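Local coordinates for protein putative NAD-dependent epimerase/dehydratase (Bacillus halodurans, PDB 3E8X) that is of unknown function but binds NADP and probably belongs to the atypical short-chain dehydrogenase/reductase family, as a putative epimerase/dehydratase, at residues Gly171-Glu176 against His198-Val203; Val24-Ala29 against Arg35-Glu40. All blocks are in the same frame, centred on the assembly; numbering follows the deposited sequence.

Contact 1 (Gly171-Glu176 against His198-Val203). With NAP (NADP nicotinamide-adenine-dinucleotide phosphate), chain B.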
loop_
_atom_site.group_PDB
_atom_site.type_symbol
_atom_site.label_atom_id
_atom_site.label_comp_id
_atom_site.label_asym_id
_atom_site.label_seq_id
_atom_site.Cartn_x
_atom_site.Cartn_y
_atom_site.Cartn_z
ATOM N N GLY A 171 11.626 -0.695 17.863
ATOM C CA GLY A 171 11.864 -2.140 17.924
ATOM C C GLY A 171 10.670 -2.914 18.473
ATOM O O GLY A 171 9.604 -2.332 18.743
ATOM N N PRO A 172 10.837 -4.237 18.650
ATOM C CA PRO A 172 9.859 -5.103 19.313
ATOM C C PRO A 172 9.353 -4.464 20.609
ATOM O O PRO A 172 10.160 -4.006 21.397
ATOM C CB PRO A 172 10.677 -6.370 19.612
ATOM C CG PRO A 172 11.689 -6.423 18.441
ATOM C CD PRO A 172 12.062 -4.979 18.256
ATOM N N LEU A 173 8.044 -4.393 20.806
ATOM C CA LEU A 173 7.493 -3.685 21.942
ATOM C C LEU A 173 7.407 -4.601 23.154
ATOM O O LEU A 173 7.189 -5.802 23.022
ATOM C CB LEU A 173 6.118 -3.088 21.590
ATOM C CG LEU A 173 6.050 -2.061 20.465
ATOM C CD1 LEU A 173 4.613 -1.730 20.126
ATOM C CD2 LEU A 173 6.827 -0.786 20.848
ATOM N N SER A 174 7.625 -4.032 24.344
ATOM C CA SER A 174 7.472 -4.763 25.579
ATOM C C SER A 174 6.557 -3.989 26.524
ATOM O O SER A 174 6.307 -2.809 26.337
ATOM C CB SER A 174 8.863 -5.062 26.201
ATOM O OG SER A 174 9.136 -4.315 27.355
ATOM N N ASN A 175 6.060 -4.674 27.537
ATOM C CA ASN A 175 5.231 -4.083 28.574
ATOM C C ASN A 175 5.931 -3.909 29.916
ATOM O O ASN A 175 5.255 -3.678 30.932
ATOM C CB ASN A 175 3.927 -4.870 28.731
ATOM C CG ASN A 175 3.064 -4.759 27.503
ATOM O OD1 ASN A 175 2.755 -3.637 27.030
ATOM N ND2 ASN A 175 2.677 -5.921 26.941
ATOM N N GLU A 176 7.267 -3.952 29.937
ATOM C CA GLU A 176 8.020 -3.571 31.129
ATOM C C GLU A 176 7.804 -2.076 31.454
ATOM O O GLU A 176 7.364 -1.297 30.594
ATOM C CB GLU A 176 9.517 -3.849 30.926
ATOM C CG GLU A 176 9.875 -5.315 30.556
ATOM C CD GLU A 176 9.480 -6.316 31.615
ATOM O OE1 GLU A 176 9.416 -5.929 32.812
ATOM O OE2 GLU A 176 9.246 -7.496 31.247
ATOM N N HIS A 198 5.921 2.355 27.232
ATOM C CA HIS A 198 6.026 3.587 28.020
ATOM C C HIS A 198 7.063 4.526 27.386
ATOM O O HIS A 198 6.824 5.703 27.224
ATOM C CB HIS A 198 6.474 3.331 29.459
ATOM C CG HIS A 198 5.386 2.941 30.395
ATOM N ND1 HIS A 198 4.411 3.824 30.809
ATOM C CD2 HIS A 198 5.139 1.766 31.040
ATOM C CE1 HIS A 198 3.589 3.198 31.642
ATOM N NE2 HIS A 198 4.018 1.957 31.818
ATOM N N ASP A 199 8.206 3.964 27.033
ATOM C CA ASP A 199 9.317 4.717 26.540
ATOM C C ASP A 199 9.079 5.225 25.130
ATOM O O ASP A 199 9.494 6.329 24.820
ATOM C CB ASP A 199 10.625 3.916 26.665
ATOM C CG ASP A 199 11.115 3.772 28.105
ATOM O OD1 ASP A 199 11.059 4.789 28.858
ATOM O OD2 ASP A 199 11.597 2.640 28.461
ATOM N N VAL A 200 8.387 4.455 24.281
ATOM C CA VAL A 200 7.954 4.920 22.962
ATOM C C VAL A 200 7.086 6.151 23.147
ATOM O O VAL A 200 7.266 7.133 22.443
ATOM C CB VAL A 200 7.153 3.826 22.159
ATOM C CG1 VAL A 200 6.614 4.372 20.802
ATOM C CG2 VAL A 200 8.011 2.594 21.967
ATOM N N ALA A 201 6.131 6.083 24.085
ATOM C CA ALA A 201 5.245 7.200 24.324
ATOM C C ALA A 201 6.060 8.453 24.735
ATOM O O ALA A 201 5.757 9.560 24.295
ATOM C CB ALA A 201 4.145 6.848 25.353
ATOM N N LYS A 202 7.043 8.255 25.617
ATOM C CA LYS A 202 7.932 9.310 26.093
ATOM C C LYS A 202 8.723 9.954 24.948
ATOM O O LYS A 202 8.867 11.171 24.890
ATOM C CB LYS A 202 8.896 8.756 27.159
ATOM C CG LYS A 202 8.328 8.694 28.542
ATOM C CD LYS A 202 9.294 8.021 29.517
ATOM C CE LYS A 202 8.614 7.534 30.792
ATOM N NZ LYS A 202 7.933 8.629 31.518
ATOM N N VAL A 203 9.253 9.135 24.056
ATOM C CA VAL A 203 9.939 9.611 22.880
ATOM C C VAL A 203 9.039 10.500 21.996
ATOM O O VAL A 203 9.419 11.591 21.632
ATOM C CB VAL A 203 10.503 8.448 22.037
ATOM C CG1 VAL A 203 11.057 8.976 20.702
ATOM C CG2 VAL A 203 11.587 7.685 22.828
HETATM P PA NAP B . -2.557 -1.464 20.114
HETATM O O1A NAP B . -3.088 -2.599 19.233
HETATM O O2A NAP B . -2.603 -1.599 21.621
HETATM O O5B NAP B . -3.282 -0.114 19.592
HETATM C C5B NAP B . -4.049 -0.037 18.376
HETATM C C4B NAP B . -5.280 0.859 18.498
HETATM O O4B NAP B . -5.797 1.038 17.167
HETATM C C3B NAP B . -6.442 0.291 19.351
HETATM O O3B NAP B . -6.830 1.133 20.452
HETATM C C2B NAP B . -7.615 0.196 18.388
HETATM O O2B NAP B . -8.922 0.511 18.927
HETATM C C1B NAP B . -7.202 1.217 17.316
HETATM N N9A NAP B . -7.999 1.000 16.081
HETATM C C8A NAP B . -8.174 -0.162 15.434
HETATM N N7A NAP B . -9.001 0.043 14.391
HETATM C C5A NAP B . -9.336 1.350 14.393
HETATM C C6A NAP B . -10.147 2.148 13.579
HETATM N N6A NAP B . -10.782 1.608 12.519
HETATM N N1A NAP B . -10.322 3.460 13.857
HETATM C C2A NAP B . -9.703 3.999 14.909
HETATM N N3A NAP B . -8.914 3.263 15.718
HETATM C C4A NAP B . -8.713 1.940 15.477
HETATM O O3 NAP B . -0.995 -1.228 19.684
HETATM P PN NAP B . 0.229 -0.644 20.593
HETATM O O1N NAP B . 0.843 -1.825 21.293
HETATM O O2N NAP B . -0.294 0.615 21.249
HETATM O O5D NAP B . 1.383 -0.291 19.535
HETATM C C5D NAP B . 1.323 0.894 18.750
HETATM C C4D NAP B . 1.805 0.543 17.354
HETATM O O4D NAP B . 3.168 0.117 17.361
HETATM C C3D NAP B . 1.010 -0.610 16.761
HETATM O O3D NAP B . -0.186 -0.090 16.160
HETATM C C2D NAP B . 2.011 -1.315 15.839
HETATM O O2D NAP B . 1.778 -1.059 14.471
HETATM C C1D NAP B . 3.394 -0.742 16.229
HETATM N N1N NAP B . 4.463 -1.744 16.531
HETATM C C2N NAP B . 4.235 -2.849 17.282
HETATM C C3N NAP B . 5.284 -3.754 17.552
HETATM C C7N NAP B . 5.096 -4.982 18.415
HETATM O O7N NAP B . 6.105 -5.538 18.888
HETATM N N7N NAP B . 3.847 -5.393 18.690
HETATM C C4N NAP B . 6.558 -3.499 17.038
HETATM C C5N NAP B . 6.763 -2.359 16.280
HETATM C C6N NAP B . 5.698 -1.504 16.050
HETATM P P2B NAP B . -9.743 -0.402 20.010
HETATM O O1X NAP B . -9.284 0.051 21.370
HETATM O O2X NAP B . -11.204 -0.047 19.750
HETATM O O3X NAP B . -9.308 -1.817 19.689
HETATM O O HOH W 1 5.671 -0.477 28.599
#

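Contact 2 (Val24-Ala29 against Arg35-Glu40)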
loop_
_atom_site.group_PDB
_atom_site.type_symbol
_atom_site.label_atom_id
_atom_site.label_comp_id
_atom_site.label_asym_id
_atom_site.label_seq_id
_atom_site.Cartn_x
_atom_site.Cartn_y
_atom_site.Cartn_z
ATOM N N VAL A 24 -3.129 17.994 20.251
ATOM C CA VAL A 24 -2.583 16.845 19.559
ATOM C C VAL A 24 -3.674 15.774 19.490
ATOM O O VAL A 24 -4.108 15.253 20.541
ATOM C CB VAL A 24 -1.334 16.312 20.279
ATOM C CG1 VAL A 24 -0.659 15.248 19.466
ATOM C CG2 VAL A 24 -0.357 17.488 20.623
ATOM N N LEU A 25 -4.138 15.507 18.263
ATOM C CA LEU A 25 -5.004 14.378 17.993
ATOM C C LEU A 25 -4.194 13.093 18.048
ATOM O O LEU A 25 -3.247 12.915 17.276
ATOM C CB LEU A 25 -5.665 14.472 16.635
ATOM C CG LEU A 25 -6.702 13.397 16.272
ATOM C CD1 LEU A 25 -7.974 13.511 17.218
ATOM C CD2 LEU A 25 -7.040 13.591 14.777
ATOM N N VAL A 26 -4.583 12.208 18.964
ATOM C CA VAL A 26 -4.004 10.832 19.029
ATOM C C VAL A 26 -4.990 9.841 18.347
ATOM O O VAL A 26 -6.089 9.577 18.838
ATOM C CB VAL A 26 -3.652 10.430 20.446
ATOM C CG1 VAL A 26 -2.915 9.030 20.441
ATOM C CG2 VAL A 26 -2.723 11.502 21.081
ATOM N N VAL A 27 -4.628 9.442 17.146
ATOM C CA VAL A 27 -5.388 8.464 16.347
ATOM C C VAL A 27 -4.951 7.089 16.874
ATOM O O VAL A 27 -3.767 6.794 17.016
ATOM C CB VAL A 27 -5.124 8.627 14.847
ATOM C CG1 VAL A 27 -5.878 7.566 13.998
ATOM C CG2 VAL A 27 -5.464 10.065 14.405
ATOM N N GLY A 28 -5.913 6.270 17.249
ATOM C CA GLY A 28 -5.562 5.000 17.883
ATOM C C GLY A 28 -5.400 5.148 19.385
ATOM O O GLY A 28 -4.646 4.384 19.984
ATOM N N ALA A 29 -6.159 6.077 19.984
ATOM C CA ALA A 29 -5.903 6.560 21.353
ATOM C C ALA A 29 -6.190 5.514 22.483
ATOM O O ALA A 29 -5.708 5.678 23.634
ATOM C CB ALA A 29 -6.631 7.919 21.633
ATOM N N ARG A 35 -2.331 5.162 25.026
ATOM C CA ARG A 35 -2.765 5.430 26.355
ATOM C C ARG A 35 -1.681 6.097 27.195
ATOM O O ARG A 35 -1.973 7.118 27.838
ATOM C CB ARG A 35 -3.214 4.148 27.036
ATOM C CG ARG A 35 -4.625 3.748 26.637
ATOM C CD ARG A 35 -5.001 2.484 27.364
ATOM N NE ARG A 35 -6.384 2.109 27.106
ATOM C CZ ARG A 35 -7.001 1.135 27.760
ATOM N NH1 ARG A 35 -6.343 0.434 28.703
ATOM N NH2 ARG A 35 -8.284 0.862 27.503
ATOM N N TYR A 36 -0.475 5.501 27.252
ATOM C CA TYR A 36 0.664 6.183 27.877
ATOM C C TYR A 36 0.951 7.559 27.283
ATOM O O TYR A 36 1.224 8.531 28.027
ATOM C CB TYR A 36 1.921 5.317 27.874
ATOM C CG TYR A 36 1.729 3.980 28.513
ATOM C CD1 TYR A 36 0.840 3.827 29.590
ATOM C CD2 TYR A 36 2.427 2.868 28.065
ATOM C CE1 TYR A 36 0.609 2.589 30.181
ATOM C CE2 TYR A 36 2.244 1.634 28.665
ATOM C CZ TYR A 36 1.332 1.503 29.743
ATOM O OH TYR A 36 1.101 0.291 30.374
ATOM N N LEU A 37 0.919 7.642 25.949
ATOM C CA LEU A 37 1.089 8.912 25.262
ATOM C C LEU A 37 0.131 10.034 25.724
ATOM O O LEU A 37 0.542 11.185 25.811
ATOM C CB LEU A 37 0.964 8.719 23.743
ATOM C CG LEU A 37 1.293 9.904 22.830
ATOM C CD1 LEU A 37 2.717 10.486 23.106
ATOM C CD2 LEU A 37 1.057 9.524 21.374
ATOM N N LEU A 38 -1.119 9.723 26.054
ATOM C CA LEU A 38 -2.025 10.774 26.540
ATOM C C LEU A 38 -1.448 11.483 27.772
ATOM O O LEU A 38 -1.434 12.707 27.872
ATOM C CB LEU A 38 -3.420 10.204 26.867
ATOM C CG LEU A 38 -4.202 9.604 25.669
ATOM C CD1 LEU A 38 -5.418 8.839 26.094
ATOM C CD2 LEU A 38 -4.541 10.699 24.603
ATOM N N SER A 39 -0.952 10.690 28.705
ATOM C CA SER A 39 -0.339 11.210 29.905
ATOM C C SER A 39 0.973 11.957 29.638
ATOM O O SER A 39 1.214 13.009 30.181
ATOM C CB SER A 39 -0.115 10.056 30.897
ATOM O OG SER A 39 0.508 10.526 32.072
ATOM N N GLU A 40 1.805 11.414 28.768
ATOM C CA GLU A 40 3.066 12.074 28.452
ATOM C C GLU A 40 2.844 13.437 27.817
ATOM O O GLU A 40 3.522 14.380 28.177
ATOM C CB GLU A 40 3.911 11.184 27.584
ATOM C CG GLU A 40 4.308 9.864 28.267
ATOM C CD GLU A 40 5.171 10.042 29.512
ATOM O OE1 GLU A 40 5.798 11.110 29.735
ATOM O OE2 GLU A 40 5.246 9.062 30.270
#

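Contact 1 (Gly171-Glu176 against His198-Val203)
At the nicotinamide end of the Rossmann-fold NADP pocket, Leu173 on strand 164-174 meets Val200 on helix 197-207, CD2 of the leucine lying 3.8 Å from CG2 of the valine, with the two side chains crossing at about a right angle. With CG beside the backbone N (chi1 -61°), the leucine turns one methyl to each neighbour: CD2 to the valine, CD1 pressed tightly against one face of the nicotinamide ring. Leu173 CG is 3.5 Å from C3N of NADP. Its backbone also grips the carboxamide, Leu173 N donating an almost straight bond to O7N (3.0 Å, 174°). With an alanine here both methyls would be gone, and the nicotinamide ring would probably lose apolar cover, with a gap toward Val200. Further along, a water bridges the segments, donating to Glu176 O at 2.7 Å and accepting from His198 N at 3.2 Å. Glu176 O also lies in plane at the His198 ring edge, 3.8 Å from CD2. The Ser174 ST turn shapes this end, OG accepting from Glu176 N. The chemistry is thus divided: apolar packing and a backbone bond position the nicotinamide, while a single water links the outer turn to the helix.

Contact 2 (Val24-Ala29 against Arg35-Glu40)
Ala29 and Arg35, whose CA atoms lie 6.0 Å apart, mark where the backbone closes from strand 23-27 through a type II turn, Val26 to Ala29, toward helix 32-43. This is the first beta-alpha step of the Rossmann beta-alpha-beta unit, and the turn belongs to its dinucleotide-binding loop. Gly28 adopts a positive phi (87°), at which a side chain would collide with the carbonyl oxygen of Val27, a backbone shape that calls for glycine; it also touches the NADP. Between strand and helix the packing is wholly aliphatic. Val26 points its side chain at the helix, and its fork serves two leucines one residue apart: CG1 meets Leu37 CD2 at 4.1 Å, and CG2 meets Leu38 CD2 at 4.0 Å. CG1 anti to the backbone N (chi1 -174°) directs that methyl to Leu37 and leaves CG2 for Leu38. A beta-branched valine suits the strand, while the longer leucines bridge from the helix surface down to the sheet; Leu37 also reaches Val89, and Leu38 reaches Pro48. Ala29 keeps the turn slim, its small side chain resting against Ala50 on the adjacent strand. Arg35 behaves differently, since its CB points away and its guanidinium bonds to Asn30, a cofactor-binding residue. What it offers the turn is its aliphatic base: Arg35 CG lies 3.7 Å from Ala29 O, while the same oxygen has Leu38 CD1 4.0 Å away.

Contact 2 is the buried one: its touching residues sit on strand 23-27, the turn after it and helix 32-43, and its leucines and valine meet without a polar bond. Contact 1 is only partly buried, smaller in area, and mixes methyl packing with water and cofactor bonds at the end of strand 164-174. Both reach the same sheet and both border the NADP pocket, contact 1 through Gly171 to Leu173 and contact 2 through Gly28. Their helices lie side by side: Ala201 CB packs 3.4 Å from Leu37 N, the rings of His198 and Tyr36 stack, and Lys202 NZ forms a 3.0 Å salt bridge with Glu40 OE2.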